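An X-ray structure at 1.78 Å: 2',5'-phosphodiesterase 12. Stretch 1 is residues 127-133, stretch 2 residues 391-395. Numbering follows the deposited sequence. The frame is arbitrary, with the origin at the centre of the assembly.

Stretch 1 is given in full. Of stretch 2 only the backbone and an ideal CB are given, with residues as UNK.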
# COMPACT_ATOMS: atom_id res chain seq x y z
N ARG A 127 -2.80 13.61 -1.12
CA ARG A 127 -3.43 12.50 -1.83
C ARG A 127 -3.02 11.21 -1.10
O ARG A 127 -1.84 10.87 -1.05
CB ARG A 127 -3.03 12.46 -3.31
CG ARG A 127 -3.67 11.28 -4.04
CD ARG A 127 -3.57 11.41 -5.53
NE ARG A 127 -4.42 12.49 -6.02
CZ ARG A 127 -4.15 13.28 -7.06
NH1 ARG A 127 -3.03 13.09 -7.76
NH2 ARG A 127 -4.98 14.25 -7.40
N THR A 128 -4.01 10.45 -0.64
CA THR A 128 -3.76 9.27 0.21
C THR A 128 -4.33 8.03 -0.44
O THR A 128 -5.41 8.08 -1.05
CB THR A 128 -4.40 9.54 1.59
OG1 THR A 128 -3.87 10.76 2.12
CG2 THR A 128 -4.09 8.43 2.60
N VAL A 129 -3.53 6.94 -0.42
CA VAL A 129 -3.92 5.65 -1.00
C VAL A 129 -3.89 4.59 0.08
O VAL A 129 -2.96 4.59 0.89
CB VAL A 129 -2.94 5.25 -2.15
CG1 VAL A 129 -3.25 3.84 -2.69
CG2 VAL A 129 -2.94 6.29 -3.29
N SER A 130 -4.84 3.66 0.07
CA SER A 130 -4.79 2.46 0.95
C SER A 130 -5.08 1.29 0.05
O SER A 130 -6.10 1.29 -0.66
CB SER A 130 -5.75 2.53 2.13
OG SER A 130 -5.57 1.37 2.94
N TYR A 131 -4.17 0.29 0.05
CA TYR A 131 -4.37 -0.81 -0.91
C TYR A 131 -3.77 -2.12 -0.43
O TYR A 131 -2.59 -2.16 -0.13
CB TYR A 131 -3.64 -0.38 -2.20
CG TYR A 131 -3.86 -1.15 -3.49
CD1 TYR A 131 -4.94 -2.04 -3.63
CD2 TYR A 131 -3.08 -0.90 -4.62
CE1 TYR A 131 -5.22 -2.64 -4.85
CE2 TYR A 131 -3.34 -1.52 -5.85
CZ TYR A 131 -4.43 -2.37 -5.96
OH TYR A 131 -4.71 -2.94 -7.19
N ASN A 132 -4.59 -3.19 -0.39
CA ASN A 132 -4.11 -4.53 -0.07
C ASN A 132 -3.75 -5.10 -1.44
O ASN A 132 -4.65 -5.28 -2.27
CB ASN A 132 -5.18 -5.34 0.71
CG ASN A 132 -4.77 -6.79 0.92
OD1 ASN A 132 -4.15 -7.41 0.05
ND2 ASN A 132 -5.15 -7.38 2.09
N ILE A 133 -2.47 -5.31 -1.69
CA ILE A 133 -1.97 -5.63 -3.04
C ILE A 133 -1.86 -7.14 -3.32
O ILE A 133 -1.41 -7.49 -4.42
CB ILE A 133 -0.62 -4.90 -3.35
CG1 ILE A 133 0.51 -5.32 -2.34
CG2 ILE A 133 -0.86 -3.36 -3.38
CD1 ILE A 133 1.95 -4.88 -2.82
N UNK A 391 -14.04 -3.73 3.09
CA UNK A 391 -13.15 -4.14 4.19
C UNK A 391 -12.07 -3.12 4.50
O UNK A 391 -11.44 -3.21 5.56
CB UNK A 391 -12.49 -5.48 3.85
N UNK A 392 -11.81 -2.22 3.54
CA UNK A 392 -10.70 -1.24 3.58
C UNK A 392 -11.19 0.15 3.83
O UNK A 392 -12.24 0.55 3.31
CB UNK A 392 -9.91 -1.26 2.27
N UNK A 393 -10.42 0.93 4.61
CA UNK A 393 -10.81 2.31 4.90
C UNK A 393 -9.62 3.24 4.99
O UNK A 393 -8.52 2.80 5.33
CB UNK A 393 -11.60 2.37 6.21
N UNK A 394 -9.85 4.52 4.71
CA UNK A 394 -8.88 5.59 4.99
C UNK A 394 -9.58 6.41 6.06
O UNK A 394 -10.50 7.15 5.72
CB UNK A 394 -8.51 6.42 3.76
N UNK A 395 -9.23 6.23 7.32
CA UNK A 395 -9.88 6.98 8.40
C UNK A 395 -9.13 8.27 8.62
O UNK A 395 -7.89 8.25 8.79
CB UNK A 395 -9.94 6.16 9.69

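Residues 127-132 belong to a strand that begins earlier in the chain. Residues 392-395 belong to a second strand, nearly antiparallel to it, with 154° between their directions. The axes come no nearer than 7.4 Å, and no direct hydrogen bond joins the two stretches. They meet mainly through side chains, with a few backbone atoms involved. From stretch 1, Thr-128, Ser-130 and Asn-132 point toward stretch 2, while Val-129 and Tyr-131 point away.

Position 391 precedes the strand. Its phi/psi of -116/-18 is not extended. The ideal CB has no atom of stretch 1 within 5.5 Å, so stretch 1 sets little preference here. The residue is Leu-391, with chi1 m and chi2 t. It makes no contact with stretch 1.

At position 392 the backbone is extended, with phi/psi -107/143, and CA-to-CB points toward stretch 1. The ideal CB lies 5.1 Å from Ser-130 OG. That gap is wide for a direct contact, and the Ser-130 hydroxyl makes the nearby surface polar. Asp or Asn would suit it, as would Ser or Thr with help from a water. A longer polar chain is also conceivable. The residue is Asp-392, with chi1 m. Its closest direct contact is loose, 4.3 Å from Asp-392 OD1 to Asn-132 CB. The stronger link runs through one water. Ser-130 OG donates to this water at 2.8 Å, and the water donates to Asp-392 OD1 at 2.7 Å. A carboxylate fits the second step because it can only accept there. The water thus bridges two side chains that do not bond directly. Asp-392 OD2 is hydrogen-bonded elsewhere in the structure.

Position 393 is extended too, at -144/154, but CA-to-CB points away. Nothing of stretch 1 lies within 5.5 Å of the ideal CB. Stretch 1 therefore leaves the choice open, and a large or aromatic residue would be as acceptable as a small one. The residue is Tyr-393. Its side chain stays clear of stretch 1. The contact is made by the backbone, with Tyr-393 O 4.1 Å from Ser-130 OG.

Position 394 points toward stretch 1 again. Its CA is 6.5 Å from Ser-130 CA, the nearest CA pair. The ideal CB is 5.0 Å from both Thr-128 CG2 and Ser-130 CB. Two carbon atoms within reach, with space still to fill, favour an aliphatic residue: Val, Ile, Leu or Met. The residue is Ile-394, with chi1 m and chi2 t. Ile-394 CG1 packs on Ser-130 CB at 3.6 Å, and Ile-394 CG2 meets Thr-128 CG2 at 3.9 Å. Ile-394 CD1 reaches the backbone, 3.7 Å from Thr-128 O. Of all the residues, Ile-394 has the largest area covered by the other stretch, 75 Å².

Position 395 is extended, at -89/129, but its ideal CB finds nothing of stretch 1 within 5.5 Å. Many residues would do. It is Phe-395, whose ring makes no contact with stretch 1.

Stretch 2 (391-395) LDYIF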
# COMPACT_ATOMS: atom_id res chain seq x y z
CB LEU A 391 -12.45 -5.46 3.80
CG LEU A 391 -13.38 -6.68 3.51
CD1 LEU A 391 -12.56 -7.89 3.14
CD2 LEU A 391 -14.33 -6.98 4.67
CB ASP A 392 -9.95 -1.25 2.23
CG ASP A 392 -9.44 -2.64 1.88
OD1 ASP A 392 -8.36 -3.01 2.37
OD2 ASP A 392 -10.18 -3.39 1.18
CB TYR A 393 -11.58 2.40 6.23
CG TYR A 393 -12.78 1.48 6.31
CD1 TYR A 393 -14.03 1.89 5.83
CD2 TYR A 393 -12.68 0.21 6.87
CE1 TYR A 393 -15.13 1.04 5.86
CE2 TYR A 393 -13.77 -0.66 6.89
CZ TYR A 393 -15.00 -0.23 6.41
OH TYR A 393 -16.07 -1.10 6.41
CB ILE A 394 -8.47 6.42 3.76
CG1 ILE A 394 -7.70 5.54 2.72
CG2 ILE A 394 -7.60 7.63 4.21
CD1 ILE A 394 -7.60 6.21 1.30
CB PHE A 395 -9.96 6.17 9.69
CG PHE A 395 -10.92 5.00 9.64
CD1 PHE A 395 -12.29 5.21 9.48
CD2 PHE A 395 -10.46 3.70 9.81
CE1 PHE A 395 -13.17 4.12 9.43
CE2 PHE A 395 -11.35 2.62 9.80
CZ PHE A 395 -12.70 2.84 9.63
O HOH W 1 -6.46 -1.07 1.96
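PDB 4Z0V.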